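Local coordinates for cleavage stimulation factor 77 (Encephalitozoon cuniculi, PDB 2UY1), which forms a helical-repeat homodimer and probably acts, as in its relatives, in mRNA 3'-end processing within the cleavage stimulation factor, with mRNA binding inferred, at residues B[290-294]-B[323-327]; B[357-362]-B[380-386]; B[370-374]-B[390-394]. One frame throughout, in Å; residues are numbered along the deposited sequence.

Contact 1 (B[290-294]-B[323-327])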
loop_
_atom_site.group_PDB
_atom_site.type_symbol
_atom_site.label_atom_id
_atom_site.label_comp_id
_atom_site.label_asym_id
_atom_site.label_seq_id
_atom_site.Cartn_x
_atom_site.Cartn_y
_atom_site.Cartn_z
ATOM N N ILE B 290 -22.023 14.624 6.931
ATOM C CA ILE B 290 -21.923 13.209 7.102
ATOM C C ILE B 290 -22.338 12.819 8.549
ATOM O O ILE B 290 -23.154 11.930 8.746
ATOM C CB ILE B 290 -20.461 12.737 6.710
ATOM C CG1 ILE B 290 -20.374 12.563 5.195
ATOM C CG2 ILE B 290 -20.061 11.443 7.516
ATOM C CD1 ILE B 290 -18.898 12.559 4.675
ATOM N N ASN B 291 -21.798 13.519 9.544
ATOM C CA ASN B 291 -22.066 13.199 10.935
ATOM C C ASN B 291 -23.478 13.520 11.419
ATOM O O ASN B 291 -24.045 12.804 12.264
ATOM C CB ASN B 291 -20.936 13.697 11.845
ATOM C CG ASN B 291 -19.742 12.657 11.893
ATOM O OD1 ASN B 291 -19.883 11.565 12.420
ATOM N ND2 ASN B 291 -18.639 13.002 11.288
ATOM N N HIS B 292 -24.069 14.496 10.738
ATOM C CA HIS B 292 -25.422 14.952 10.962
ATOM C C HIS B 292 -26.322 13.934 10.354
ATOM O O HIS B 292 -27.225 13.458 11.030
ATOM C CB HIS B 292 -25.621 16.352 10.341
ATOM C CG HIS B 292 -26.979 16.954 10.580
ATOM N ND1 HIS B 292 -27.557 18.054 10.044
ATOM C CD2 HIS B 292 -27.877 16.456 11.504
ATOM C CE1 HIS B 292 -28.790 18.197 10.644
ATOM N NE2 HIS B 292 -28.960 17.220 11.516
ATOM N N LEU B 293 -26.032 13.497 9.119
ATOM C CA LEU B 293 -26.781 12.381 8.514
ATOM C C LEU B 293 -26.777 11.137 9.378
ATOM O O LEU B 293 -27.820 10.465 9.486
ATOM C CB LEU B 293 -26.280 12.009 7.078
ATOM C CG LEU B 293 -26.638 12.999 5.956
ATOM C CD1 LEU B 293 -25.750 12.730 4.739
ATOM C CD2 LEU B 293 -28.083 12.921 5.559
ATOM N N ASN B 294 -25.601 10.806 9.954
ATOM C CA ASN B 294 -25.440 9.632 10.836
ATOM C C ASN B 294 -26.309 9.719 12.056
ATOM O O ASN B 294 -26.936 8.710 12.468
ATOM C CB ASN B 294 -23.998 9.448 11.350
ATOM C CG ASN B 294 -23.865 8.259 12.319
ATOM O OD1 ASN B 294 -24.046 7.111 11.937
ATOM N ND2 ASN B 294 -23.545 8.537 13.564
ATOM N N ILE B 323 -20.596 9.672 -1.542
ATOM C CA ILE B 323 -20.005 8.352 -1.353
ATOM C C ILE B 323 -20.469 7.752 -0.030
ATOM O O ILE B 323 -20.809 6.576 0.049
ATOM C CB ILE B 323 -18.449 8.429 -1.328
ATOM C CG1 ILE B 323 -17.859 9.074 -2.596
ATOM C CG2 ILE B 323 -17.805 7.070 -0.978
ATOM C CD1 ILE B 323 -16.297 9.288 -2.493
ATOM N N TYR B 324 -20.479 8.563 1.033
ATOM C CA TYR B 324 -21.042 8.086 2.293
ATOM C C TYR B 324 -22.509 7.660 2.179
ATOM O O TYR B 324 -22.893 6.609 2.699
ATOM C CB TYR B 324 -20.861 9.157 3.344
ATOM C CG TYR B 324 -21.718 8.955 4.534
ATOM C CD1 TYR B 324 -21.326 8.104 5.584
ATOM C CD2 TYR B 324 -22.950 9.609 4.613
ATOM C CE1 TYR B 324 -22.165 7.928 6.650
ATOM C CE2 TYR B 324 -23.786 9.442 5.665
ATOM C CZ TYR B 324 -23.401 8.628 6.683
ATOM O OH TYR B 324 -24.276 8.504 7.740
ATOM N N CYS B 325 -23.347 8.462 1.518
ATOM C CA CYS B 325 -24.798 8.110 1.377
ATOM C C CYS B 325 -25.021 6.884 0.541
ATOM O O CYS B 325 -26.021 6.165 0.744
ATOM C CB CYS B 325 -25.621 9.240 0.737
ATOM S SG CYS B 325 -25.849 10.639 1.877
ATOM N N ALA B 326 -24.176 6.703 -0.479
ATOM C CA ALA B 326 -24.299 5.511 -1.350
ATOM C C ALA B 326 -23.981 4.230 -0.553
ATOM O O ALA B 326 -24.665 3.163 -0.665
ATOM C CB ALA B 326 -23.408 5.653 -2.568
ATOM N N PHE B 327 -22.965 4.350 0.297
ATOM C CA PHE B 327 -22.576 3.245 1.156
ATOM C C PHE B 327 -23.637 2.976 2.230
ATOM O O PHE B 327 -23.878 1.876 2.577
ATOM C CB PHE B 327 -21.287 3.529 1.889
ATOM C CG PHE B 327 -20.011 3.478 1.057
ATOM C CD1 PHE B 327 -19.936 2.876 -0.200
ATOM C CD2 PHE B 327 -18.824 3.959 1.646
ATOM C CE1 PHE B 327 -18.721 2.803 -0.891
ATOM C CE2 PHE B 327 -17.587 3.899 0.945
ATOM C CZ PHE B 327 -17.547 3.356 -0.334
HETATM O O HOH W 1 -23.549 6.231 9.545
#
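The ring of Tyr324 is the bump of this contact, and Ile290, Leu293 and Asn294 form the hollow that receives it. The two helical segments run 25° from parallel with axes 11.0 Å apart, a gap the tyrosine bridges. Ile290 lies over one ring face: its CG2 makes a CH-pi contact 4.1 Å from the Tyr324 ring centroid, while Ile290 CG1 reaches Tyr324 CG at 3.9 Å. Leu293 CB closes in obliquely, 3.8 Å from Tyr324 CE2. Beside the ring a smaller bump, Cys325 SG, rests 3.5 Å from Leu293 CD1. At the tip, Tyr324 OH donates to a water (3.0 Å) that in turn donates to Asn294 OD1 (2.6 Å), an oxygen also bonded by Lys298. The pair matches equivalent helices of successive HAT (half-a-TPR) repeats. Phe305 of the intervening helix 302-311 touches Leu293 and Cys325, Phe448 and Leu451 cover Ile290, and helices 337-349 and 354-367 pack against segment 323-327.

Contact 2 (B[357-362]-B[380-386])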
loop_
_atom_site.group_PDB
_atom_site.type_symbol
_atom_site.label_atom_id
_atom_site.label_comp_id
_atom_site.label_asym_id
_atom_site.label_seq_id
_atom_site.Cartn_x
_atom_site.Cartn_y
_atom_site.Cartn_z
ATOM N N LYS B 357 -14.590 8.929 -8.635
ATOM C CA LYS B 357 -14.417 8.057 -9.791
ATOM C C LYS B 357 -13.879 6.669 -9.378
ATOM O O LYS B 357 -14.465 5.611 -9.734
ATOM C CB LYS B 357 -13.526 8.715 -10.831
ATOM C CG LYS B 357 -14.149 9.922 -11.539
ATOM C CD LYS B 357 -13.149 10.534 -12.568
ATOM C CE LYS B 357 -13.568 12.002 -12.953
ATOM N NZ LYS B 357 -12.324 12.778 -13.400
ATOM N N GLU B 358 -12.831 6.676 -8.570
ATOM C CA GLU B 358 -12.217 5.456 -8.047
ATOM C C GLU B 358 -13.075 4.694 -7.063
ATOM O O GLU B 358 -13.150 3.471 -7.147
ATOM C CB GLU B 358 -10.831 5.742 -7.443
ATOM C CG GLU B 358 -10.103 4.502 -6.846
ATOM C CD GLU B 358 -8.632 4.756 -6.492
ATOM O OE1 GLU B 358 -7.793 5.085 -7.382
ATOM O OE2 GLU B 358 -8.281 4.534 -5.317
ATOM N N GLU B 359 -13.699 5.414 -6.117
ATOM C CA GLU B 359 -14.507 4.784 -5.100
ATOM C C GLU B 359 -15.765 4.246 -5.710
ATOM O O GLU B 359 -16.216 3.268 -5.212
ATOM C CB GLU B 359 -14.870 5.740 -3.948
ATOM C CG GLU B 359 -13.729 6.149 -3.005
ATOM C CD GLU B 359 -13.142 4.998 -2.177
ATOM O OE1 GLU B 359 -13.924 4.123 -1.804
ATOM O OE2 GLU B 359 -11.904 4.965 -1.901
ATOM N N PHE B 360 -16.310 4.893 -6.759
ATOM C CA PHE B 360 -17.494 4.397 -7.510
ATOM C C PHE B 360 -17.121 3.127 -8.286
ATOM O O PHE B 360 -17.855 2.186 -8.239
ATOM C CB PHE B 360 -17.958 5.439 -8.544
ATOM C CG PHE B 360 -19.324 5.179 -9.197
ATOM C CD1 PHE B 360 -20.155 4.161 -8.798
ATOM C CD2 PHE B 360 -19.784 6.055 -10.216
ATOM C CE1 PHE B 360 -21.392 3.952 -9.387
ATOM C CE2 PHE B 360 -20.996 5.852 -10.812
ATOM C CZ PHE B 360 -21.797 4.794 -10.427
ATOM N N PHE B 361 -16.032 3.146 -9.045
ATOM C CA PHE B 361 -15.663 1.973 -9.797
ATOM C C PHE B 361 -15.388 0.795 -8.906
ATOM O O PHE B 361 -15.849 -0.299 -9.188
ATOM C CB PHE B 361 -14.514 2.239 -10.769
ATOM C CG PHE B 361 -13.969 0.966 -11.395
ATOM C CD1 PHE B 361 -14.763 0.232 -12.321
ATOM C CD2 PHE B 361 -12.720 0.472 -11.012
ATOM C CE1 PHE B 361 -14.318 -1.012 -12.879
ATOM C CE2 PHE B 361 -12.243 -0.766 -11.584
ATOM C CZ PHE B 361 -13.085 -1.476 -12.542
ATOM N N LEU B 362 -14.666 0.999 -7.826
ATOM C CA LEU B 362 -14.180 -0.134 -7.007
ATOM C C LEU B 362 -15.299 -0.695 -6.154
ATOM O O LEU B 362 -15.337 -1.883 -5.817
ATOM C CB LEU B 362 -13.009 0.259 -6.114
ATOM C CG LEU B 362 -11.672 0.610 -6.803
ATOM C CD1 LEU B 362 -10.713 1.114 -5.760
ATOM C CD2 LEU B 362 -11.004 -0.560 -7.632
ATOM N N LEU B 380 -14.816 6.554 -17.877
ATOM C CA LEU B 380 -14.040 7.393 -16.972
ATOM C C LEU B 380 -12.543 7.415 -17.283
ATOM O O LEU B 380 -12.036 6.514 -17.971
ATOM C CB LEU B 380 -14.191 6.910 -15.523
ATOM C CG LEU B 380 -15.488 6.852 -14.724
ATOM C CD1 LEU B 380 -15.137 6.091 -13.459
ATOM C CD2 LEU B 380 -16.073 8.247 -14.423
ATOM N N GLU B 381 -11.864 8.449 -16.747
ATOM C CA GLU B 381 -10.437 8.495 -16.621
ATOM C C GLU B 381 -10.076 7.676 -15.376
ATOM O O GLU B 381 -10.919 7.499 -14.511
ATOM C CB GLU B 381 -9.983 9.932 -16.431
ATOM C CG GLU B 381 -10.710 10.899 -17.323
ATOM C CD GLU B 381 -10.030 12.226 -17.368
ATOM O OE1 GLU B 381 -9.210 12.433 -18.289
ATOM O OE2 GLU B 381 -10.293 13.056 -16.486
ATOM N N LYS B 382 -8.858 7.177 -15.313
ATOM C CA LYS B 382 -8.501 6.102 -14.391
ATOM C C LYS B 382 -7.193 6.337 -13.678
ATOM O O LYS B 382 -6.225 6.880 -14.243
ATOM C CB LYS B 382 -8.473 4.785 -15.181
ATOM C CG LYS B 382 -9.784 4.609 -15.943
ATOM C CD LYS B 382 -9.831 3.479 -16.802
ATOM C CE LYS B 382 -9.775 3.842 -18.179
ATOM N NZ LYS B 382 -11.055 4.130 -18.772
ATOM N N THR B 383 -7.176 5.967 -12.401
ATOM C CA THR B 383 -5.984 5.908 -11.625
ATOM C C THR B 383 -5.331 4.555 -11.922
ATOM O O THR B 383 -5.989 3.712 -12.487
ATOM C CB THR B 383 -6.351 5.983 -10.097
ATOM O OG1 THR B 383 -7.261 4.910 -9.801
ATOM C CG2 THR B 383 -6.988 7.351 -9.731
ATOM N N SER B 384 -4.056 4.374 -11.544
ATOM C CA SER B 384 -3.368 3.078 -11.720
ATOM C C SER B 384 -4.110 2.035 -10.936
ATOM O O SER B 384 -4.139 0.922 -11.373
ATOM C CB SER B 384 -1.936 2.995 -11.168
ATOM O OG SER B 384 -1.111 4.012 -11.643
ATOM N N ARG B 385 -4.647 2.387 -9.765
ATOM C CA ARG B 385 -5.324 1.417 -8.933
ATOM C C ARG B 385 -6.609 0.912 -9.617
ATOM O O ARG B 385 -6.873 -0.241 -9.524
ATOM C CB ARG B 385 -5.642 1.937 -7.552
ATOM C CG ARG B 385 -6.143 0.837 -6.625
ATOM C CD ARG B 385 -6.982 1.406 -5.496
ATOM N NE ARG B 385 -7.005 0.484 -4.372
ATOM C CZ ARG B 385 -7.423 0.785 -3.148
ATOM N NH1 ARG B 385 -7.866 2.017 -2.870
ATOM N NH2 ARG B 385 -7.390 -0.157 -2.199
ATOM N N MET B 386 -7.342 1.766 -10.332
ATOM C CA MET B 386 -8.552 1.404 -11.074
ATOM C C MET B 386 -8.127 0.481 -12.216
ATOM O O MET B 386 -8.638 -0.600 -12.323
ATOM C CB MET B 386 -9.254 2.660 -11.646
ATOM C CG MET B 386 -10.060 3.464 -10.605
ATOM S SD MET B 386 -10.479 5.125 -11.272
ATOM C CE MET B 386 -11.865 4.594 -12.349
#
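A very short hydrogen bond, 2.5 Å from Thr383 OG1 to Glu358 OE1, ties one HAT-repeat helix to the N-terminus of the first helix of the next repeat. The same Thr383 OG1 serves as N-cap of helix 384-397, accepting from Met386 N at 3.2 Å. Thr383 and Met386 form a capping box, whose return bond, from Thr383 N to Met386 SD, is weak at 3.6 Å. Glu358 thus grips a helix start through its cap, and its other oxygen, OE2, forms a salt bridge with Arg385 NH1 at 3.5 Å. Met386 wedges against helix 354-367: its SD lies 3.7 Å from Glu358 CA, and its CE meets Phe361 CB at 3.9 Å. On the turn before the cap, Leu380 CD2 packs 3.9 Å from Lys357 CG; farther out, Lys357 NZ and Glu381 OE2 make a long salt bridge of 3.7 Å. Phe377 meets the Phe361 ring, and Ser384 OG bonds to Gln431 of the other subunit, so this helix start also touches the dimer partner. Leu362 CD1 sits over one face of the Arg385 guanidinium and approaches Arg385 CD to 3.8 Å.

Contact 3 (B[370-374]-B[390-394])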
loop_
_atom_site.group_PDB
_atom_site.type_symbol
_atom_site.label_atom_id
_atom_site.label_comp_id
_atom_site.label_asym_id
_atom_site.label_seq_id
_atom_site.Cartn_x
_atom_site.Cartn_y
_atom_site.Cartn_z
ATOM N N GLU B 370 -20.898 -6.369 -12.043
ATOM C CA GLU B 370 -19.959 -6.423 -13.146
ATOM C C GLU B 370 -20.242 -5.584 -14.394
ATOM O O GLU B 370 -19.372 -4.832 -14.875
ATOM C CB GLU B 370 -19.714 -7.882 -13.544
ATOM C CG GLU B 370 -18.648 -8.014 -14.592
ATOM C CD GLU B 370 -18.342 -9.452 -14.881
ATOM O OE1 GLU B 370 -17.796 -10.143 -13.976
ATOM O OE2 GLU B 370 -18.691 -9.880 -15.981
ATOM N N GLU B 371 -21.453 -5.713 -14.913
ATOM C CA GLU B 371 -21.867 -5.028 -16.100
ATOM C C GLU B 371 -21.821 -3.516 -15.938
ATOM O O GLU B 371 -21.359 -2.808 -16.832
ATOM C CB GLU B 371 -23.297 -5.485 -16.478
ATOM C CG GLU B 371 -23.426 -7.002 -16.743
ATOM C CD GLU B 371 -22.883 -7.403 -18.125
ATOM O OE1 GLU B 371 -23.629 -7.163 -19.116
ATOM O OE2 GLU B 371 -21.712 -7.933 -18.212
ATOM N N ASN B 372 -22.302 -3.012 -14.806
ATOM C CA ASN B 372 -22.191 -1.599 -14.506
ATOM C C ASN B 372 -20.777 -1.109 -14.294
ATOM O O ASN B 372 -20.429 -0.012 -14.757
ATOM C CB ASN B 372 -23.068 -1.202 -13.313
ATOM C CG ASN B 372 -24.522 -1.236 -13.672
ATOM O OD1 ASN B 372 -24.827 -0.977 -14.978
ATOM N ND2 ASN B 372 -25.367 -1.502 -12.821
ATOM N N ALA B 373 -20.000 -1.917 -13.570
ATOM C CA ALA B 373 -18.600 -1.624 -13.345
ATOM C C ALA B 373 -17.909 -1.413 -14.672
ATOM O O ALA B 373 -17.191 -0.415 -14.850
ATOM C CB ALA B 373 -17.910 -2.753 -12.495
ATOM N N ARG B 374 -18.120 -2.324 -15.613
ATOM C CA ARG B 374 -17.402 -2.292 -16.889
ATOM C C ARG B 374 -17.774 -1.089 -17.757
ATOM O O ARG B 374 -16.890 -0.431 -18.316
ATOM C CB ARG B 374 -17.615 -3.570 -17.690
ATOM C CG ARG B 374 -16.927 -4.799 -17.157
ATOM C CD ARG B 374 -17.492 -5.978 -17.956
ATOM N NE ARG B 374 -16.872 -7.270 -17.661
ATOM C CZ ARG B 374 -15.596 -7.578 -17.867
ATOM N NH1 ARG B 374 -14.741 -6.683 -18.340
ATOM N NH2 ARG B 374 -15.158 -8.794 -17.588
ATOM N N MET B 390 -9.187 -3.589 -12.375
ATOM C CA MET B 390 -9.885 -4.108 -13.555
ATOM C C MET B 390 -9.068 -5.193 -14.277
ATOM O O MET B 390 -9.603 -6.182 -14.729
ATOM C CB MET B 390 -10.277 -2.932 -14.501
ATOM C CG MET B 390 -11.123 -3.277 -15.713
ATOM S SD MET B 390 -12.827 -3.750 -15.210
ATOM C CE MET B 390 -12.632 -5.455 -14.997
ATOM N N ILE B 391 -7.762 -5.002 -14.417
ATOM C CA ILE B 391 -6.875 -6.030 -15.023
ATOM C C ILE B 391 -6.892 -7.313 -14.182
ATOM O O ILE B 391 -6.905 -8.430 -14.731
ATOM C CB ILE B 391 -5.371 -5.463 -15.192
ATOM C CG1 ILE B 391 -5.314 -4.448 -16.367
ATOM C CG2 ILE B 391 -4.316 -6.663 -15.374
ATOM C CD1 ILE B 391 -4.105 -3.407 -16.338
ATOM N N GLU B 392 -6.837 -7.186 -12.868
ATOM C CA GLU B 392 -6.824 -8.370 -11.986
ATOM C C GLU B 392 -8.168 -9.114 -12.025
ATOM O O GLU B 392 -8.222 -10.356 -12.164
ATOM C CB GLU B 392 -6.511 -8.004 -10.527
ATOM C CG GLU B 392 -6.584 -9.230 -9.463
ATOM C CD GLU B 392 -5.385 -10.203 -9.504
ATOM O OE1 GLU B 392 -4.597 -10.203 -10.484
ATOM O OE2 GLU B 392 -5.199 -11.000 -8.552
ATOM N N TYR B 393 -9.240 -8.350 -11.932
ATOM C CA TYR B 393 -10.629 -8.924 -12.192
ATOM C C TYR B 393 -10.839 -9.703 -13.522
ATOM O O TYR B 393 -11.339 -10.831 -13.524
ATOM C CB TYR B 393 -11.639 -7.798 -12.095
ATOM C CG TYR B 393 -13.093 -8.280 -12.090
ATOM C CD1 TYR B 393 -13.741 -8.554 -10.892
ATOM C CD2 TYR B 393 -13.779 -8.471 -13.265
ATOM C CE1 TYR B 393 -15.085 -8.936 -10.871
ATOM C CE2 TYR B 393 -15.134 -8.882 -13.264
ATOM C CZ TYR B 393 -15.752 -9.103 -12.074
ATOM O OH TYR B 393 -17.054 -9.520 -12.037
ATOM N N GLU B 394 -10.582 -9.057 -14.648
ATOM C CA GLU B 394 -10.494 -9.742 -15.983
ATOM C C GLU B 394 -9.664 -11.028 -16.065
ATOM O O GLU B 394 -10.157 -12.075 -16.571
ATOM C CB GLU B 394 -10.002 -8.719 -17.042
ATOM C CG GLU B 394 -10.294 -9.126 -18.494
ATOM C CD GLU B 394 -11.775 -9.408 -18.687
ATOM O OE1 GLU B 394 -12.559 -8.695 -18.089
ATOM O OE2 GLU B 394 -12.140 -10.318 -19.438
#
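This is a polar contact between neighbouring helices, the second helix of one HAT repeat (370-379) and the first of the next (384-397), and a salt-bridge network of Glu370, Arg374 and Glu394 spans it. The chain turns back between them, so the segments run roughly antiparallel, with 141° between their directions. Their axes come no closer than 12.7 Å, and long side chains do the bridging. Arg374 and Glu394 both leave their helices sideways, yet their ends meet. The carboxylate oxygen Glu394 OE1 lies at the edge of the guanidinium, taking hydrogen bonds from both of its terminal nitrogens. One turn earlier on the arginine's own helix, Glu370 adds a second acidic partner, its OE2 3.6 Å from Arg374 NE. Less polar groups border the charges: Met390 CE stands 4.1 Å from Arg374 NH1, and Tyr393 CE2 lies 4.3 Å from Arg374 NH2, which approaches that ring at its edge. Glu394 has another bond through OE2, to Ser399 N, where the chain passes into helix 400-415. Tyr331 of the other subunit packs on Glu370 and Tyr393, placing this layer at the homodimer interface. The shortest bond of the network runs from Arg374 NH2 to Glu394 OE1, 2.6 Å; the one from Arg374 NH1 to the same oxygen is 3.0 Å.

In the fold
Contact 1 precedes contacts 2 and 3 along the HAT-repeat array; all three lie on the same side of the chain's centre. The segments of contacts 2 and 3 alternate in sequence and share helix 384-397. Their centres are about 11 Å apart, and Phe361 of contact 2 packs on Met390 and Ala373 of contact 3. The centre of contact 1 lies about 21 Å from that of contact 2, yet the two touch where Ile323 and Phe327 meet Glu359; its centre is about 26 Å from that of contact 3, with nearest atoms about 13 Å apart. Thus repeat-to-repeat packing continues from helix 282-300 to helix 384-397, which itself meets the second subunit; contact 1 also reaches that subunit, at Asn294.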